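Local structure of BH1974 protein (Bacillus halodurans, 3ON5) at residues 194-198 with 348-352; 224-230 with 244-250. The protein is a putative xanthine dehydrogenase-related protein of the XdhC and CoxI family, whose members probably assist molybdenum cofactor insertion into the dehydrogenase. All coordinates share one frame; numbering follows the deposited sequence.

Contact 1. Residues 194-198 with 348-352; sequences HIYSP and SSPFS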
# COMPACT_ATOMS: atom_id res chain seq x y z
N HIS A 194 -11.47 31.73 -16.61
CA HIS A 194 -10.22 31.19 -16.10
C HIS A 194 -9.16 31.24 -17.17
O HIS A 194 -9.43 30.88 -18.31
CB HIS A 194 -10.44 29.75 -15.62
CG HIS A 194 -9.20 29.11 -15.08
ND1 HIS A 194 -8.87 29.22 -13.74
CD2 HIS A 194 -8.25 28.41 -15.72
CE1 HIS A 194 -7.72 28.57 -13.61
NE2 HIS A 194 -7.31 28.06 -14.77
N ILE A 195 -7.95 31.65 -16.80
CA ILE A 195 -6.85 31.72 -17.75
C ILE A 195 -5.94 30.56 -17.53
O ILE A 195 -5.42 30.35 -16.43
CB ILE A 195 -6.07 33.06 -17.68
CG1 ILE A 195 -7.03 34.27 -17.84
CG2 ILE A 195 -4.93 33.09 -18.73
CD1 ILE A 195 -6.43 35.60 -17.67
N TYR A 196 -5.74 29.80 -18.60
CA TYR A 196 -4.82 28.69 -18.61
C TYR A 196 -3.50 29.22 -19.03
O TYR A 196 -3.39 29.68 -20.17
CB TYR A 196 -5.31 27.57 -19.53
CG TYR A 196 -6.52 26.82 -19.01
CD1 TYR A 196 -6.37 25.74 -18.13
CD2 TYR A 196 -7.80 27.13 -19.45
CE1 TYR A 196 -7.48 25.01 -17.69
CE2 TYR A 196 -8.92 26.41 -19.01
CZ TYR A 196 -8.75 25.35 -18.13
OH TYR A 196 -9.86 24.64 -17.73
N SER A 197 -2.52 29.31 -18.12
CA SER A 197 -1.21 29.84 -18.57
C SER A 197 -0.10 28.81 -18.47
O SER A 197 -0.23 27.86 -17.70
CB SER A 197 -0.81 31.08 -17.77
OG SER A 197 -1.44 32.25 -18.26
N PRO A 198 1.01 28.95 -19.23
CA PRO A 198 2.11 27.98 -19.06
C PRO A 198 2.85 28.22 -17.74
O PRO A 198 2.63 29.22 -17.05
CB PRO A 198 3.01 28.23 -20.29
CG PRO A 198 2.29 29.25 -21.14
CD PRO A 198 1.37 29.99 -20.21
N SER A 348 -2.37 41.82 -14.15
CA SER A 348 -1.17 41.64 -14.98
C SER A 348 -1.33 40.36 -15.85
O SER A 348 -0.34 39.69 -16.17
CB SER A 348 0.07 41.58 -14.10
N SER A 349 -2.60 40.05 -16.24
CA SER A 349 -2.96 38.89 -17.06
C SER A 349 -2.52 39.12 -18.53
O SER A 349 -2.43 40.28 -18.95
CB SER A 349 -4.46 38.61 -16.99
OG SER A 349 -5.26 39.53 -17.72
N PRO A 350 -2.25 38.04 -19.32
CA PRO A 350 -1.85 38.27 -20.73
C PRO A 350 -3.04 38.67 -21.62
O PRO A 350 -2.81 39.06 -22.75
CB PRO A 350 -1.25 36.93 -21.18
CG PRO A 350 -1.42 35.98 -20.02
CD PRO A 350 -2.32 36.60 -19.01
N PHE A 351 -4.28 38.56 -21.11
CA PHE A 351 -5.51 38.89 -21.83
C PHE A 351 -6.13 40.19 -21.27
O PHE A 351 -7.34 40.42 -21.41
CB PHE A 351 -6.52 37.72 -21.74
CG PHE A 351 -6.04 36.45 -22.41
CD1 PHE A 351 -6.21 36.25 -23.77
CD2 PHE A 351 -5.40 35.46 -21.68
CE1 PHE A 351 -5.75 35.09 -24.39
CE2 PHE A 351 -4.94 34.30 -22.30
CZ PHE A 351 -5.11 34.13 -23.65
N SER A 352 -5.29 41.04 -20.66
CA SER A 352 -5.69 42.33 -20.11
C SER A 352 -5.96 43.31 -21.23
O SER A 352 -6.90 44.11 -21.13
CB SER A 352 -4.60 42.87 -19.19
OG SER A 352 -3.35 42.93 -19.86
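Ile195 fits its two branches into the turn formed by Ser349, Pro350 and Phe351, and so illustrates how one branched side chain can join an edge strand to a distant loop. Its CG2 methyl stands anti to the backbone N and meets Phe351 at the ring edge, near the ring plane, 3.8 Å from CE2. The same methyl lies at a looser 4.4 Å from CD of Pro350. The other branch runs extended from CG1 (chi2 175°), which carries CD1 past the Phe351 ring to the CB of Ser349, 3.7 Å away. The Ile195 and Phe351 side chains run past one another in opposite directions, and it is the ring's edge that the isoleucine meets.

Phe351 owes its position to a type I beta turn running from Ser349 to Ser352, with Pro350 and Phe351 at its two central positions. Across the mouth of this turn, Ser352 OG donates to Ser349 O at 2.9 Å, 21° out of the carbonyl plane, and the backbone bond from Ser352 N to the same oxygen is weak. That oxygen is therefore gripped from the turn itself, while Ile195 meets the turn through carbon contacts.

Pro350 also approaches Ser197, more lightly: its CG lies 4.1 Å from Ser197 OG, a van der Waals approach; the hydroxyl itself is hydrogen-bonded to Ser142 OG.

The contact thus lays the tail that follows helix 326-343 against strand 191-196, an outermost strand of a four-stranded antiparallel sheet. Ser142, just before the adjoining strand 143-149, touches both Pro350 and Phe351, and Lys141 also packs on Phe351. His194 and Tyr196 turn from the tail toward Met55 of strand 55-59, and Tyr196 also reaches Leu26 of helix 22-30.

Contact 2. Residues 224-230 with 244-250; sequences YTVVTDW and DEIIVDF
Val226 to Asp229 pair in parallel with Glu245 to Val248 through a ladder of backbone bonds. Val227 N donates to Glu245 O at 2.9 Å, nearly straight (174°), and Val227 O receives Ile247 N. Thr225 O takes both Asp244 N and Glu245 N; Asp249 N reaches Asp229 O from above the carbonyl plane.

Side-chain bonds reinforce both ends. Asp244 OD2 accepts Thr225 N at 2.8 Å and, from the opposite face of the carboxylate, Thr225 OG1. Thr228 OG1 donates to Ile247 O at 2.9 Å, and a water bridges that hydroxyl to Asp249 O. Tyr224, its CG anti to the backbone N (chi1 -176°), sends OH to Glu245 OE2 at 2.7 Å.

CH-pi contacts lie at both ends. The Tyr224 ring stacks on the Asp244 carboxylate, planes 17° apart, with Asp244 CB in CH-pi contact over the ring face; a leucine in place of Tyr224 would probably leave Glu245 OE2 without this donor and Asp244 without a flat partner. At the far end Trp230 CB makes the other CH-pi contact, over the face of Phe250, 4.0 Å from the ring centroid.

Apolar packing joins Val226 CG1 to Ile247 CD1.

Strand 245-248 is one of the two outermost strands, within this chain, of the Rossmann sheet, and strand 223-229 bonds onward to 200-205. Helix 251-257 packs through Phe254 on Val226, Thr228 and Ile247, while helix 211-221 lies against Thr225 and Val227.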
# COMPACT_ATOMS: atom_id res chain seq x y z
N TYR A 224 8.89 26.02 -14.10
CA TYR A 224 9.69 25.44 -15.18
C TYR A 224 11.13 25.79 -14.82
O TYR A 224 11.43 26.97 -14.68
CB TYR A 224 9.25 25.95 -16.56
CG TYR A 224 9.98 25.29 -17.71
CD1 TYR A 224 9.48 24.14 -18.32
CD2 TYR A 224 11.15 25.85 -18.24
CE1 TYR A 224 10.12 23.57 -19.41
CE2 TYR A 224 11.81 25.27 -19.32
CZ TYR A 224 11.29 24.13 -19.90
OH TYR A 224 11.92 23.56 -20.97
N THR A 225 11.97 24.79 -14.53
CA THR A 225 13.31 25.06 -14.05
C THR A 225 14.37 24.79 -15.14
O THR A 225 14.37 23.74 -15.79
CB THR A 225 13.64 24.24 -12.79
OG1 THR A 225 13.34 22.87 -13.05
CG2 THR A 225 12.84 24.71 -11.56
N VAL A 226 15.26 25.80 -15.32
CA VAL A 226 16.41 25.77 -16.20
C VAL A 226 17.65 25.96 -15.32
O VAL A 226 17.75 26.95 -14.59
CB VAL A 226 16.36 26.81 -17.39
CG1 VAL A 226 17.66 26.83 -18.18
CG2 VAL A 226 15.18 26.53 -18.31
N VAL A 227 18.55 24.98 -15.35
CA VAL A 227 19.83 24.99 -14.64
C VAL A 227 20.92 25.15 -15.65
O VAL A 227 20.96 24.39 -16.62
CB VAL A 227 20.06 23.72 -13.77
CG1 VAL A 227 21.42 23.78 -13.07
CG2 VAL A 227 18.93 23.52 -12.77
N THR A 228 21.80 26.14 -15.43
CA THR A 228 22.95 26.35 -16.32
C THR A 228 24.21 26.60 -15.46
O THR A 228 24.16 27.25 -14.41
CB THR A 228 22.70 27.46 -17.34
OG1 THR A 228 23.87 27.63 -18.16
CG2 THR A 228 22.25 28.78 -16.71
N ASP A 229 25.31 25.99 -15.90
CA ASP A 229 26.65 26.05 -15.32
C ASP A 229 27.65 25.65 -16.41
O ASP A 229 27.27 25.03 -17.41
CB ASP A 229 26.74 25.16 -14.07
CG ASP A 229 27.95 25.39 -13.18
OD1 ASP A 229 29.05 24.96 -13.57
OD2 ASP A 229 27.78 25.89 -12.05
N TRP A 230 28.92 26.04 -16.25
CA TRP A 230 29.98 25.81 -17.22
C TRP A 230 30.78 24.53 -16.88
O TRP A 230 31.66 24.16 -17.65
CB TRP A 230 30.90 27.03 -17.23
CG TRP A 230 31.59 27.31 -15.93
CD1 TRP A 230 32.88 27.00 -15.62
CD2 TRP A 230 31.04 27.97 -14.78
NE1 TRP A 230 33.17 27.41 -14.34
CE2 TRP A 230 32.06 28.02 -13.80
CE3 TRP A 230 29.79 28.56 -14.48
CZ2 TRP A 230 31.86 28.59 -12.54
CZ3 TRP A 230 29.59 29.11 -13.23
CH2 TRP A 230 30.61 29.12 -12.28
N ASP A 244 13.84 20.86 -15.84
CA ASP A 244 13.28 20.74 -17.18
C ASP A 244 14.39 20.85 -18.22
O ASP A 244 14.38 20.12 -19.21
CB ASP A 244 12.22 21.81 -17.38
CG ASP A 244 11.06 21.65 -16.41
OD1 ASP A 244 10.15 20.86 -16.71
OD2 ASP A 244 11.12 22.25 -15.30
N GLU A 245 15.38 21.72 -17.98
CA GLU A 245 16.55 21.90 -18.84
C GLU A 245 17.79 22.05 -18.00
O GLU A 245 17.77 22.75 -16.99
CB GLU A 245 16.41 23.12 -19.77
CG GLU A 245 15.31 23.04 -20.81
CD GLU A 245 15.23 24.25 -21.72
OE1 GLU A 245 16.24 24.54 -22.41
OE2 GLU A 245 14.15 24.89 -21.77
N ILE A 246 18.87 21.40 -18.43
CA ILE A 246 20.21 21.52 -17.86
C ILE A 246 21.09 21.94 -19.04
O ILE A 246 21.26 21.14 -19.96
CB ILE A 246 20.71 20.23 -17.10
CG1 ILE A 246 19.67 19.66 -16.11
CG2 ILE A 246 22.07 20.49 -16.43
CD1 ILE A 246 20.03 18.27 -15.58
N ILE A 247 21.57 23.20 -19.07
CA ILE A 247 22.39 23.68 -20.21
C ILE A 247 23.85 23.95 -19.75
O ILE A 247 24.10 24.86 -18.96
CB ILE A 247 21.73 24.93 -20.84
CG1 ILE A 247 20.32 24.55 -21.37
CG2 ILE A 247 22.61 25.54 -21.93
CD1 ILE A 247 19.31 25.69 -21.56
N VAL A 248 24.81 23.14 -20.25
CA VAL A 248 26.22 23.25 -19.87
C VAL A 248 26.90 24.26 -20.83
O VAL A 248 27.11 23.96 -22.00
CB VAL A 248 26.98 21.89 -19.83
CG1 VAL A 248 28.38 22.06 -19.26
CG2 VAL A 248 26.23 20.87 -18.99
N ASP A 249 27.22 25.44 -20.31
CA ASP A 249 27.77 26.57 -21.06
C ASP A 249 28.34 27.63 -20.16
O ASP A 249 27.90 27.73 -19.02
CB ASP A 249 26.64 27.23 -21.90
CG ASP A 249 26.75 27.15 -23.41
OD1 ASP A 249 27.88 27.27 -23.93
OD2 ASP A 249 25.69 27.11 -24.07
N PHE A 250 29.23 28.49 -20.68
CA PHE A 250 29.69 29.65 -19.91
C PHE A 250 28.56 30.67 -19.87
O PHE A 250 27.86 30.79 -20.89
CB PHE A 250 30.97 30.25 -20.48
CG PHE A 250 32.20 29.47 -20.12
CD1 PHE A 250 32.77 29.59 -18.86
CD2 PHE A 250 32.82 28.67 -21.05
CE1 PHE A 250 33.90 28.86 -18.52
CE2 PHE A 250 33.99 28.00 -20.73
CZ PHE A 250 34.50 28.06 -19.45
O HOH W 1 25.93 29.23 -17.49

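How the contacts relate
From the N terminus, the chain first completes the sheet holding strands 36-46 and 113-121, then the smaller antiparallel sheet, whose last strand, 191-196, opens contact 1. Strand 200-205 follows at once and begins the parallel sheet. Contact 2 then closes a short loop of 13 residues between 224-230 and 244-250, at one margin of that sheet. Contact 1 closes only after helix 326-343, with 149 residues between its segments, so contact 2 is nested within it. The contacts do not touch; their centres lie about 27 Å apart and their nearest atoms about 7 Å. One contact pairs neighbouring strands within the Rossmann domain; the other brings the loop after helix 326-343 back to the four-stranded antiparallel sheet.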